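Local coordinates for protein glutathione s-transferase (Haemonchus contortus, PDB 2WS2) that probably conjugates glutathione to electrophilic substrates, releasing a halide ion from halide-bearing ones, as a Nu-class glutathione transferase of a parasitic nematode, at residues A[161-166]-A[170-175]. Numbering follows the deposited sequence.
Sequences AEMGFT and PKLYDG. Unlike the reference sequence in segment 161-166: G164 (reference Thr).
The hydroxyl OH of Y173 reaches the backbone of 161-166 and rests 3.2 Å from CA of G164, which meets the tyrosine at the edge of its ring, near the ring plane. With no side chain on G164, the phenol end can come right up to the backbone. The carbonyl O of A161 lies 4.2 Å from this OH, and no hydrogen bond joins the two segments. The ring gets there through an unusual first torsion, CG of Y173 nearly eclipsing its backbone N (chi1 -12°), which is probably strained, and the side chain extends toward segment 161-166.

Beside it, L172 supplies the other half of the contact through one methyl. Its CG stands anti to the backbone N (chi1 -169°), carrying methyl CD2 to within 3.4 Å of the carbonyl O of M163. The same methyl packs 4.1 Å from SD of M163, whose bent chain brings the sulfur round to it, and 3.9 Å from OG1 of T166. The example illustrates how a short connection can fold back on the residues before it, the two segments meeting by van der Waals contact.

Within the all-helical C-terminal domain, O of L172 accepts a hydrogen bond from NH1 of R129. M163 also touches F95 and F98 of helix 82-100, while L172 packs on F125 and F133 of helix 118-143. Y173 meets the F133 ring at about 60° and leans on V179 and K180 of helix 177-186.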
ATOM      1  N   ALA A 161       6.409  14.590  -4.430  1.00 26.13           N
ATOM      2  CA  ALA A 161       6.891  15.992  -4.443  1.00 27.87           C
ATOM      3  C   ALA A 161       7.089  16.507  -3.020  1.00 28.91           C
ATOM      4  O   ALA A 161       7.934  17.400  -2.770  1.00 29.42           O
ATOM      5  CB  ALA A 161       5.919  16.899  -5.224  1.00 26.69           C
ATOM      6  N   GLU A 162       6.316  15.937  -2.080  1.00 29.30           N
ATOM      7  CA  GLU A 162       6.428  16.239  -0.659  1.00 30.10           C
ATOM      8  C   GLU A 162       7.707  15.690   0.013  1.00 32.01           C
ATOM      9  O   GLU A 162       8.186  16.284   0.950  1.00 33.82           O
ATOM     10  CB  GLU A 162       5.128  15.827   0.079  1.00 31.40           C
ATOM     11  CG  GLU A 162       5.114  15.933   1.593  1.00 28.87           C
ATOM     12  CD  GLU A 162       5.348  17.372   2.133  1.00 31.99           C
ATOM     13  OE1 GLU A 162       5.990  17.481   3.192  1.00 25.15           O
ATOM     14  OE2 GLU A 162       4.876  18.364   1.525  1.00 27.26           O
ATOM     15  N   MET A 163       8.282  14.596  -0.473  1.00 33.16           N
ATOM     16  CA  MET A 163       9.589  14.135   0.025  1.00 33.91           C
ATOM     17  C   MET A 163      10.748  15.106  -0.265  1.00 34.30           C
ATOM     18  O   MET A 163      11.929  14.776  -0.043  1.00 34.42           O
ATOM     19  CB  MET A 163       9.915  12.749  -0.538  1.00 34.94           C
ATOM     20  CG  MET A 163      10.678  12.735  -1.825  1.00 35.95           C
ATOM     21  SD  MET A 163      12.086  11.614  -1.724  1.00 42.69           S
ATOM     22  CE  MET A 163      12.318  11.473   0.058  1.00 41.01           C
ATOM     23  N   GLY A 164      10.408  16.284  -0.780  1.00 34.95           N
ATOM     24  CA  GLY A 164      11.362  17.400  -0.894  1.00 34.96           C
ATOM     25  C   GLY A 164      11.639  18.075   0.444  1.00 35.61           C
ATOM     26  O   GLY A 164      12.518  18.952   0.553  1.00 34.29           O
ATOM     27  N   PHE A 165      10.928  17.641   1.486  1.00 35.52           N
ATOM     28  CA  PHE A 165      11.140  18.226   2.792  1.00 36.41           C
ATOM     29  C   PHE A 165      12.136  17.470   3.613  1.00 37.17           C
ATOM     30  O   PHE A 165      12.222  17.641   4.830  1.00 39.11           O
ATOM     31  CB  PHE A 165       9.824  18.455   3.513  1.00 35.69           C
ATOM     32  CG  PHE A 165       9.040  19.530   2.895  1.00 36.71           C
ATOM     33  CD1 PHE A 165       9.519  20.849   2.919  1.00 38.72           C
ATOM     34  CD2 PHE A 165       7.882  19.251   2.192  1.00 36.65           C
ATOM     35  CE1 PHE A 165       8.814  21.886   2.294  1.00 37.81           C
ATOM     36  CE2 PHE A 165       7.170  20.267   1.561  1.00 38.30           C
ATOM     37  CZ  PHE A 165       7.633  21.598   1.620  1.00 38.13           C
ATOM     38  N   THR A 166      12.930  16.652   2.955  1.00 37.37           N
ATOM     39  CA  THR A 166      13.941  15.969   3.712  1.00 37.46           C
ATOM     40  C   THR A 166      15.278  16.592   3.348  1.00 37.08           C
ATOM     41  O   THR A 166      16.258  15.890   3.254  1.00 37.03           O
ATOM     42  CB  THR A 166      13.840  14.375   3.646  1.00 37.07           C
ATOM     43  OG1 THR A 166      14.471  13.870   2.475  1.00 39.14           O
ATOM     44  CG2 THR A 166      12.394  13.920   3.643  1.00 37.78           C
ATOM     45  N   PRO A 170      20.468  17.769   1.132  1.00 36.18           N
ATOM     46  CA  PRO A 170      20.452  18.841   0.119  1.00 36.39           C
ATOM     47  C   PRO A 170      20.637  18.350  -1.315  1.00 36.06           C
ATOM     48  O   PRO A 170      20.099  18.970  -2.239  1.00 36.08           O
ATOM     49  CB  PRO A 170      21.668  19.719   0.514  1.00 36.75           C
ATOM     50  CG  PRO A 170      22.579  18.778   1.214  1.00 35.69           C
ATOM     51  CD  PRO A 170      21.659  17.859   1.994  1.00 36.53           C
ATOM     52  N   LYS A 171      21.417  17.275  -1.492  1.00 36.29           N
ATOM     53  CA  LYS A 171      21.755  16.721  -2.810  1.00 36.05           C
ATOM     54  C   LYS A 171      20.804  15.576  -3.224  1.00 34.77           C
ATOM     55  O   LYS A 171      21.203  14.627  -3.909  1.00 34.51           O
ATOM     56  CB  LYS A 171      23.223  16.262  -2.845  1.00 35.39           C
ATOM     57  CG  LYS A 171      23.685  15.536  -1.570  1.00 38.93           C
ATOM     58  CD  LYS A 171      25.201  15.242  -1.550  1.00 34.34           C
ATOM     59  CE  LYS A 171      25.533  14.248  -0.423  1.00 35.93           C
ATOM     60  NZ  LYS A 171      25.376  14.840   0.938  1.00 36.29           N
ATOM     61  N   LEU A 172      19.554  15.697  -2.798  1.00 35.72           N
ATOM     62  CA  LEU A 172      18.534  14.662  -3.009  1.00 35.01           C
ATOM     63  C   LEU A 172      18.279  14.403  -4.501  1.00 35.04           C
ATOM     64  O   LEU A 172      18.560  13.306  -4.983  1.00 36.23           O
ATOM     65  CB  LEU A 172      17.267  14.987  -2.238  1.00 34.29           C
ATOM     66  CG  LEU A 172      16.175  13.895  -2.118  1.00 35.65           C
ATOM     67  CD1 LEU A 172      16.666  12.574  -1.503  1.00 34.77           C
ATOM     68  CD2 LEU A 172      15.056  14.450  -1.327  1.00 33.20           C
ATOM     69  N   TYR A 173      17.796  15.383  -5.259  1.00 35.04           N
ATOM     70  CA  TYR A 173      17.670  15.126  -6.699  1.00 35.55           C
ATOM     71  C   TYR A 173      18.801  15.773  -7.513  1.00 36.32           C
ATOM     72  O   TYR A 173      18.543  16.563  -8.433  1.00 37.03           O
ATOM     73  CB  TYR A 173      16.278  15.474  -7.301  1.00 35.95           C
ATOM     74  CG  TYR A 173      15.102  15.773  -6.376  1.00 32.51           C
ATOM     75  CD1 TYR A 173      13.975  16.383  -6.874  1.00 29.70           C
ATOM     76  CD2 TYR A 173      15.117  15.465  -5.038  1.00 31.42           C
ATOM     77  CE1 TYR A 173      12.889  16.675  -6.090  1.00 28.00           C
ATOM     78  CE2 TYR A 173      14.041  15.768  -4.235  1.00 30.80           C
ATOM     79  CZ  TYR A 173      12.944  16.376  -4.764  1.00 27.49           C
ATOM     80  OH  TYR A 173      11.875  16.650  -3.972  1.00 27.16           O
ATOM     81  N   ASP A 174      20.045  15.436  -7.153  1.00 36.26           N
ATOM     82  CA  ASP A 174      21.244  15.993  -7.786  1.00 35.30           C
ATOM     83  C   ASP A 174      21.271  15.679  -9.292  1.00 34.86           C
ATOM     84  O   ASP A 174      20.916  16.536 -10.113  1.00 36.52           O
ATOM     85  CB  ASP A 174      22.529  15.538  -7.057  1.00 35.20           C
ATOM     86  CG  ASP A 174      23.767  16.359  -7.472  1.00 36.13           C
ATOM     87  OD1 ASP A 174      23.722  17.611  -7.382  1.00 37.21           O
ATOM     88  OD2 ASP A 174      24.778  15.754  -7.886  1.00 32.87           O
ATOM     89  N   GLY A 175      21.629  14.454  -9.665  1.00 33.38           N
ATOM     90  CA  GLY A 175      21.591  14.058 -11.067  1.00 30.84           C
ATOM     91  C   GLY A 175      20.187  13.851 -11.631  1.00 29.62           C
ATOM     92  O   GLY A 175      20.008  13.028 -12.527  1.00 29.29           O
TER